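Local coordinates for protein putative rRNA methyltransferase (Sorangium cellulosum, PDB 4RX1) that probably transfers a methyl group from S-adenosylmethionine to an adenine of 16S ribosomal RNA, using a Rossmann-like fold, at residues Leu5-Val10 / Arg60-Ser65; Phe38-Ala43 / Gly75-Ala80. All coordinates share one frame; numbering follows the deposited sequence.

In the fold
Both contacts are partly buried and lie toward one flank of the Rossmann-like sheet, their centres about 13 Å apart. Contact 1 sets the tight turn of the N-terminal hairpin against the start of helix 62-68; contact 2 joins helix 37-45 to the loop that leads from helix 62-68 into the outermost strand 80-84. They meet directly, V64 CG2 of contact 1 packing 3.6 Å from Y40 CB of contact 2, so helix 62-68 takes part in both neighbourhoods. Contact 1 is the smaller and rests on one serine-to-backbone bond beside a loose basic fringe. Contact 2 has a richer chemistry: a cation-pi stack, side chains bonded to backbone carbonyls, and a buried alanine.

Contact 1 (Leu5-Val10 / Arg60-Ser65); sequences LGKASV and RMREVS
G6 and S65 meet where the type II' turn of a two-residue beta hairpin, running from L5 to A8, sits against the first turn of helix 62-68. The close part lies along the glycine backbone. G6 N donates to S65 OG at 3.0 Å with an N-H...O angle of 147°, so the bond is moderately bent. The hydroxyl in turn donates to M61 O at 2.8 Å, tilted from that carbonyl's plane, while S65 N reaches the same oxygen from the opposite face. S65 OG stands between its own backbone N and carbonyl carbon (chi1 66°), a position that lets it face the hairpin and still bond back into the helix. Serine suits this buried place because one small hydroxyl can accept from the turn and donate to the helix. An alanine here would probably leave G6 N without its acceptor and M61 O with one donor fewer. G6 takes a positive phi that glycine accommodates easily, and its bare CA comes 3.5 Å from R62 O in a CA-H...O contact, answered by another from R62 CA to G6 O.

The outer side is looser. K7 and R62 are both exposed, and their chains pass obliquely; the modelled closeness of their methylene groups is doubtful. Their charged ends stay apart, K7 NZ lying 5.3 Å from R62 NE, as suits two long like-charged side chains at a surface. At the other margin the L5 side chain touches the helix lightly, its CD1 4.0 Å from S65 O.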
ATOM      1  N   LEU A   5      -8.817  12.744  10.903  1.00 26.83           N
ATOM      2  CA  LEU A   5      -8.382  14.142  11.029  1.00 32.31           C
ATOM      3  C   LEU A   5      -8.042  14.433  12.500  1.00 29.98           C
ATOM      4  O   LEU A   5      -8.905  14.839  13.288  1.00 30.95           O
ATOM      5  CB  LEU A   5      -9.498  15.078  10.537  1.00 36.29           C
ATOM      6  CG  LEU A   5      -9.323  16.596  10.718  1.00 44.59           C
ATOM      7  CD1 LEU A   5      -7.870  17.021  10.639  1.00 47.63           C
ATOM      8  CD2 LEU A   5     -10.125  17.388   9.694  1.00 47.20           C
ATOM      9  N   GLY A   6      -6.782  14.210  12.866  1.00 26.33           N
ATOM     10  CA  GLY A   6      -6.385  14.266  14.267  1.00 25.46           C
ATOM     11  C   GLY A   6      -7.120  13.177  15.017  1.00 25.31           C
ATOM     12  O   GLY A   6      -7.102  12.027  14.580  1.00 19.27           O
ATOM     13  N   LYS A   7      -7.791  13.530  16.113  1.00 27.36           N
ATOM     14  CA  LYS A   7      -8.542  12.542  16.885  1.00 33.34           C
ATOM     15  C   LYS A   7      -9.930  12.305  16.304  1.00 33.31           C
ATOM     16  O   LYS A   7     -10.622  11.370  16.696  1.00 33.07           O
ATOM     17  CB  LYS A   7      -8.676  12.956  18.362  1.00 34.89           C
ATOM     18  CG  LYS A   7      -7.538  12.530  19.278  1.00 35.49           C
ATOM     19  CD  LYS A   7      -6.958  11.157  18.856  1.00 41.97           C
ATOM     20  CE  LYS A   7      -7.809   9.925  19.057  1.00 41.92           C
ATOM     21  NZ  LYS A   7      -7.059   8.930  18.287  1.00 11.04           N
ATOM     22  N   ALA A   8     -10.335  13.144  15.361  1.00 36.26           N
ATOM     23  CA  ALA A   8     -11.658  13.001  14.766  1.00 34.54           C
ATOM     24  C   ALA A   8     -11.706  11.995  13.611  1.00 33.44           C
ATOM     25  O   ALA A   8     -10.738  11.864  12.855  1.00 31.01           O
ATOM     26  CB  ALA A   8     -12.168  14.353  14.305  1.00 31.84           C
ATOM     27  N   SER A   9     -12.834  11.290  13.497  1.00 30.02           N
ATOM     28  CA  SER A   9     -13.110  10.433  12.352  1.00 33.59           C
ATOM     29  C   SER A   9     -14.368  10.944  11.687  1.00 36.40           C
ATOM     30  O   SER A   9     -15.426  11.000  12.310  1.00 41.96           O
ATOM     31  CB  SER A   9     -13.307   8.963  12.763  1.00 35.70           C
ATOM     32  OG  SER A   9     -12.143   8.408  13.366  1.00 36.03           O
ATOM     33  N   VAL A  10     -14.253  11.318  10.418  1.00 36.68           N
ATOM     34  CA  VAL A  10     -15.361  11.918   9.691  1.00 35.26           C
ATOM     35  C   VAL A  10     -15.741  11.024   8.517  1.00 34.56           C
ATOM     36  O   VAL A  10     -14.896  10.319   7.943  1.00 34.89           O
ATOM     37  CB  VAL A  10     -15.034  13.352   9.202  1.00 36.71           C
ATOM     38  CG1 VAL A  10     -14.390  14.147  10.314  1.00 37.13           C
ATOM     39  CG2 VAL A  10     -14.099  13.301   8.019  1.00 37.75           C
ATOM     40  N   ARG A  60      -3.344   5.504  14.865  1.00 15.69           N
ATOM     41  CA  ARG A  60      -1.985   5.434  14.344  1.00 16.28           C
ATOM     42  C   ARG A  60      -1.747   6.628  13.423  1.00 18.32           C
ATOM     43  O   ARG A  60      -0.605   7.065  13.236  1.00 16.56           O
ATOM     44  CB  ARG A  60      -1.749   4.144  13.554  1.00 21.41           C
ATOM     45  CG  ARG A  60      -1.677   2.870  14.378  1.00 22.04           C
ATOM     46  CD  ARG A  60      -1.250   1.666  13.521  1.00 21.30           C
ATOM     47  NE  ARG A  60      -1.403   0.435  14.286  1.00 20.07           N
ATOM     48  CZ  ARG A  60      -2.195  -0.576  13.953  1.00 17.28           C
ATOM     49  NH1 ARG A  60      -2.901  -0.545  12.817  1.00 19.11           N
ATOM     50  NH2 ARG A  60      -2.250  -1.638  14.743  1.00 12.25           N
ATOM     51  N   MET A  61      -2.836   7.137  12.843  1.00 20.55           N
ATOM     52  CA  MET A  61      -2.766   8.207  11.851  1.00 20.63           C
ATOM     53  C   MET A  61      -3.103   9.586  12.417  1.00 19.65           C
ATOM     54  O   MET A  61      -3.200  10.553  11.659  1.00 19.31           O
ATOM     55  CB  MET A  61      -3.704   7.894  10.666  1.00 20.12           C
ATOM     56  CG  MET A  61      -3.243   6.720   9.783  1.00 19.35           C
ATOM     57  SD  MET A  61      -4.371   6.259   8.433  1.00 22.48           S
ATOM     58  CE  MET A  61      -5.811   5.713   9.371  1.00 23.46           C
ATOM     59  N   ARG A  62      -3.287   9.685  13.734  1.00 18.61           N
ATOM     60  CA  ARG A  62      -3.743  10.946  14.336  1.00 19.65           C
ATOM     61  C   ARG A  62      -2.783  12.122  14.059  1.00 18.22           C
ATOM     62  O   ARG A  62      -3.182  13.173  13.564  1.00 18.93           O
ATOM     63  CB  ARG A  62      -3.916  10.814  15.854  1.00 20.24           C
ATOM     64  CG  ARG A  62      -4.332  12.142  16.495  1.00 21.23           C
ATOM     65  CD  ARG A  62      -4.093  12.202  17.990  1.00 20.40           C
ATOM     66  NE  ARG A  62      -2.700  11.934  18.316  1.00 24.29           N
ATOM     67  CZ  ARG A  62      -1.729  12.827  18.180  1.00 25.25           C
ATOM     68  NH1 ARG A  62      -2.007  14.036  17.689  1.00 25.54           N
ATOM     69  NH2 ARG A  62      -0.483  12.505  18.508  1.00 24.40           N
ATOM     70  N   GLU A  63      -1.512  11.905  14.377  1.00 13.35           N
ATOM     71  CA  GLU A  63      -0.466  12.905  14.237  1.00 15.74           C
ATOM     72  C   GLU A  63      -0.331  13.435  12.821  1.00 18.44           C
ATOM     73  O   GLU A  63      -0.411  14.648  12.574  1.00 20.09           O
ATOM     74  CB  GLU A  63       0.883  12.310  14.685  1.00 13.26           C
ATOM     75  CG  GLU A  63       2.035  13.278  14.556  1.00 15.47           C
ATOM     76  CD  GLU A  63       3.355  12.752  15.117  1.00 22.95           C
ATOM     77  OE1 GLU A  63       3.390  11.618  15.655  1.00 22.99           O
ATOM     78  OE2 GLU A  63       4.381  13.466  14.959  1.00 26.08           O
ATOM     79  N   VAL A  64      -0.154  12.506  11.890  1.00 17.03           N
ATOM     80  CA  VAL A  64       0.098  12.870  10.512  1.00 20.11           C
ATOM     81  C   VAL A  64      -1.128  13.544   9.877  1.00 19.56           C
ATOM     82  O   VAL A  64      -0.998  14.569   9.202  1.00 18.72           O
ATOM     83  CB  VAL A  64       0.620  11.640   9.674  1.00 29.70           C
ATOM     84  CG1 VAL A  64      -0.539  10.687   9.269  1.00 20.23           C
ATOM     85  CG2 VAL A  64       1.356  12.100   8.452  1.00 27.85           C
ATOM     86  N   SER A  65      -2.321  13.011  10.139  1.00 19.93           N
ATOM     87  CA  SER A  65      -3.515  13.594   9.541  1.00 19.35           C
ATOM     88  C   SER A  65      -3.767  15.003  10.100  1.00 19.66           C
ATOM     89  O   SER A  65      -4.201  15.896   9.365  1.00 19.97           O
ATOM     90  CB  SER A  65      -4.742  12.678   9.678  1.00 16.78           C
ATOM     91  OG  SER A  65      -5.142  12.517  11.032  1.00 19.32           O
TER

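Contact 2 (Phe38-Ala43 / Gly75-Ala80); sequences FVYRSA and GGRPNA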
ATOM      1  N   PHE A  38       5.020   7.985   5.191  1.00 22.43           N
ATOM      2  CA  PHE A  38       5.355   7.741   3.799  1.00 21.01           C
ATOM      3  C   PHE A  38       4.402   8.543   2.916  1.00 21.51           C
ATOM      4  O   PHE A  38       4.815   9.144   1.913  1.00 23.46           O
ATOM      5  CB  PHE A  38       5.296   6.243   3.463  1.00 18.48           C
ATOM      6  CG  PHE A  38       5.327   5.961   1.985  1.00 16.73           C
ATOM      7  CD1 PHE A  38       6.521   6.004   1.274  1.00 15.46           C
ATOM      8  CD2 PHE A  38       4.145   5.683   1.296  1.00 14.24           C
ATOM      9  CE1 PHE A  38       6.535   5.765  -0.113  1.00 16.71           C
ATOM     10  CE2 PHE A  38       4.143   5.445  -0.080  1.00 13.88           C
ATOM     11  CZ  PHE A  38       5.332   5.468  -0.786  1.00 15.69           C
ATOM     12  N   VAL A  39       3.131   8.578   3.300  1.00 16.65           N
ATOM     13  CA  VAL A  39       2.149   9.305   2.504  1.00 17.84           C
ATOM     14  C   VAL A  39       2.387  10.799   2.650  1.00 18.92           C
ATOM     15  O   VAL A  39       2.322  11.534   1.663  1.00 20.65           O
ATOM     16  CB  VAL A  39       0.688   8.900   2.871  1.00 17.22           C
ATOM     17  CG1 VAL A  39      -0.340   9.872   2.312  1.00 14.17           C
ATOM     18  CG2 VAL A  39       0.413   7.488   2.383  1.00 15.95           C
ATOM     19  N   TYR A  40       2.743  11.233   3.857  1.00 19.33           N
ATOM     20  CA  TYR A  40       3.013  12.646   4.093  1.00 18.01           C
ATOM     21  C   TYR A  40       4.186  13.129   3.236  1.00 20.31           C
ATOM     22  O   TYR A  40       4.101  14.179   2.574  1.00 16.76           O
ATOM     23  CB  TYR A  40       3.290  12.907   5.566  1.00 16.18           C
ATOM     24  CG  TYR A  40       3.595  14.358   5.869  1.00 21.50           C
ATOM     25  CD1 TYR A  40       2.567  15.261   6.134  1.00 22.42           C
ATOM     26  CD2 TYR A  40       4.907  14.830   5.877  1.00 21.59           C
ATOM     27  CE1 TYR A  40       2.829  16.593   6.387  1.00 23.70           C
ATOM     28  CE2 TYR A  40       5.185  16.162   6.136  1.00 21.15           C
ATOM     29  CZ  TYR A  40       4.140  17.041   6.385  1.00 22.71           C
ATOM     30  OH  TYR A  40       4.392  18.365   6.646  1.00 19.81           O
ATOM     31  N   ARG A  41       5.263  12.346   3.219  1.00 19.97           N
ATOM     32  CA  ARG A  41       6.428  12.690   2.399  1.00 21.23           C
ATOM     33  C   ARG A  41       6.118  12.666   0.903  1.00 22.06           C
ATOM     34  O   ARG A  41       6.507  13.567   0.172  1.00 21.67           O
ATOM     35  CB  ARG A  41       7.586  11.750   2.695  1.00 19.11           C
ATOM     36  CG  ARG A  41       8.279  12.031   3.994  1.00 20.15           C
ATOM     37  CD  ARG A  41       9.578  11.244   4.086  1.00 24.24           C
ATOM     38  NE  ARG A  41       9.326   9.809   4.002  1.00 25.16           N
ATOM     39  CZ  ARG A  41       9.038   9.050   5.056  1.00 27.79           C
ATOM     40  NH1 ARG A  41       8.928   9.593   6.271  1.00 26.43           N
ATOM     41  NH2 ARG A  41       8.825   7.753   4.892  1.00 30.12           N
ATOM     42  N   SER A  42       5.405  11.637   0.456  1.00 21.01           N
ATOM     43  CA  SER A  42       5.044  11.547  -0.949  1.00 21.40           C
ATOM     44  C   SER A  42       4.261  12.783  -1.387  1.00 27.16           C
ATOM     45  O   SER A  42       4.459  13.313  -2.490  1.00 29.57           O
ATOM     46  CB  SER A  42       4.218  10.301  -1.207  1.00 20.52           C
ATOM     47  OG  SER A  42       4.966   9.156  -0.881  1.00 25.44           O
ATOM     48  N   ALA A  43       3.403  13.254  -0.491  1.00 23.83           N
ATOM     49  CA  ALA A  43       2.575  14.409  -0.769  1.00 22.13           C
ATOM     50  C   ALA A  43       3.459  15.620  -1.056  1.00 22.84           C
ATOM     51  O   ALA A  43       3.203  16.375  -2.013  1.00 21.83           O
ATOM     52  CB  ALA A  43       1.631  14.686   0.423  1.00 18.69           C
ATOM     53  N   GLY A  75       3.021  23.106   7.692  1.00 35.89           N
ATOM     54  CA  GLY A  75       3.277  21.696   7.455  1.00 29.61           C
ATOM     55  C   GLY A  75       2.086  20.988   6.842  1.00 28.54           C
ATOM     56  O   GLY A  75       2.098  19.772   6.660  1.00 29.51           O
ATOM     57  N   GLY A  76       1.072  21.754   6.464  1.00 28.21           N
ATOM     58  CA  GLY A  76      -0.091  21.159   5.851  1.00 26.94           C
ATOM     59  C   GLY A  76       0.250  20.570   4.496  1.00 29.63           C
ATOM     60  O   GLY A  76       1.111  21.069   3.784  1.00 28.68           O
ATOM     61  N   ARG A  77      -0.418  19.479   4.145  1.00 34.10           N
ATOM     62  CA  ARG A  77      -0.251  18.917   2.820  1.00 33.80           C
ATOM     63  C   ARG A  77      -1.633  18.526   2.303  1.00 31.18           C
ATOM     64  O   ARG A  77      -2.148  17.437   2.608  1.00 32.75           O
ATOM     65  CB  ARG A  77       0.713  17.725   2.883  1.00 34.99           C
ATOM     66  CG  ARG A  77       1.988  17.909   2.049  1.00 34.39           C
ATOM     67  CD  ARG A  77       3.221  18.462   2.784  1.00 34.54           C
ATOM     68  NE  ARG A  77       4.280  17.454   2.735  1.00 39.08           N
ATOM     69  CZ  ARG A  77       5.490  17.539   3.287  1.00 37.56           C
ATOM     70  NH1 ARG A  77       5.893  18.633   3.924  1.00 36.24           N
ATOM     71  NH2 ARG A  77       6.321  16.515   3.151  1.00 36.13           N
ATOM     72  N   PRO A  78      -2.238  19.422   1.508  1.00 28.90           N
ATOM     73  CA  PRO A  78      -3.636  19.271   1.074  1.00 25.95           C
ATOM     74  C   PRO A  78      -3.837  18.143   0.071  1.00 25.32           C
ATOM     75  O   PRO A  78      -4.967  17.748  -0.187  1.00 31.89           O
ATOM     76  CB  PRO A  78      -3.966  20.644   0.436  1.00 25.74           C
ATOM     77  CG  PRO A  78      -2.635  21.220   0.037  1.00 26.93           C
ATOM     78  CD  PRO A  78      -1.636  20.690   1.055  1.00 28.02           C
ATOM     79  N   ASN A  79      -2.764  17.630  -0.509  1.00 21.67           N
ATOM     80  CA  ASN A  79      -2.902  16.484  -1.402  1.00 21.66           C
ATOM     81  C   ASN A  79      -2.647  15.177  -0.643  1.00 19.79           C
ATOM     82  O   ASN A  79      -2.328  14.144  -1.246  1.00 19.09           O
ATOM     83  CB  ASN A  79      -1.943  16.597  -2.576  1.00 23.72           C
ATOM     84  CG  ASN A  79      -0.500  16.716  -2.122  1.00 28.06           C
ATOM     85  OD1 ASN A  79      -0.219  17.280  -1.052  1.00 28.21           O
ATOM     86  ND2 ASN A  79       0.424  16.152  -2.909  1.00 28.40           N
ATOM     87  N   ALA A  80      -2.746  15.246   0.681  1.00 13.89           N
ATOM     88  CA  ALA A  80      -2.644  14.063   1.530  1.00 15.83           C
ATOM     89  C   ALA A  80      -3.982  13.761   2.196  1.00 19.57           C
ATOM     90  O   ALA A  80      -4.722  14.678   2.594  1.00 21.15           O
ATOM     91  CB  ALA A  80      -1.549  14.239   2.592  1.00 12.46           C
TER
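The Y40 ring carries the R77 guanidinium on one face and meets G75 O at its edge, in the ring plane. Guanidinium and ring form an offset cation-pi stack, their centres 3.8 Å apart and their planes 27° from parallel, with Y40 CE2 over the middle of the guanidinium. R41 CA lies at the guanidinium's own edge. Arginine suits the place because it can stack and donate at once: R77 NE and R77 NH2 both bond Y40 O, each at 3.3 Å, in a side-on grip that comes from one face above the carbonyl plane. Two long, bent bonds and a ring thus fix the rotation of the group. Y40 is positioned for this by a CG anti to its backbone N (chi1 179°), and its hydroxyl donates to G75 O at 2.7 Å. G75 has a positive phi, and a beta carbon there would crowd that hydroxyl as well as its own backbone.

Beside the stack, A43 points its CB at the loop; that methyl packs 3.6 Å from R77 CG and 3.9 Å from A80 CB, where a methyl group has the right size. N79, within the type I turn from R77 to A80, sends ND2 to A43 O at 2.9 Å, almost straight at 174°, with the oxygen lying in the amide plane. The same nitrogen also bonds T49 O.

Around this joint, Y40 rests on R67 and A68 of helix 62-68, and A80 also touches A68 as it opens strand 80-84. The N79 backbone pairs with C51 of strand 49-55, while the side chains of F38 and V39 pack against strand 26-31.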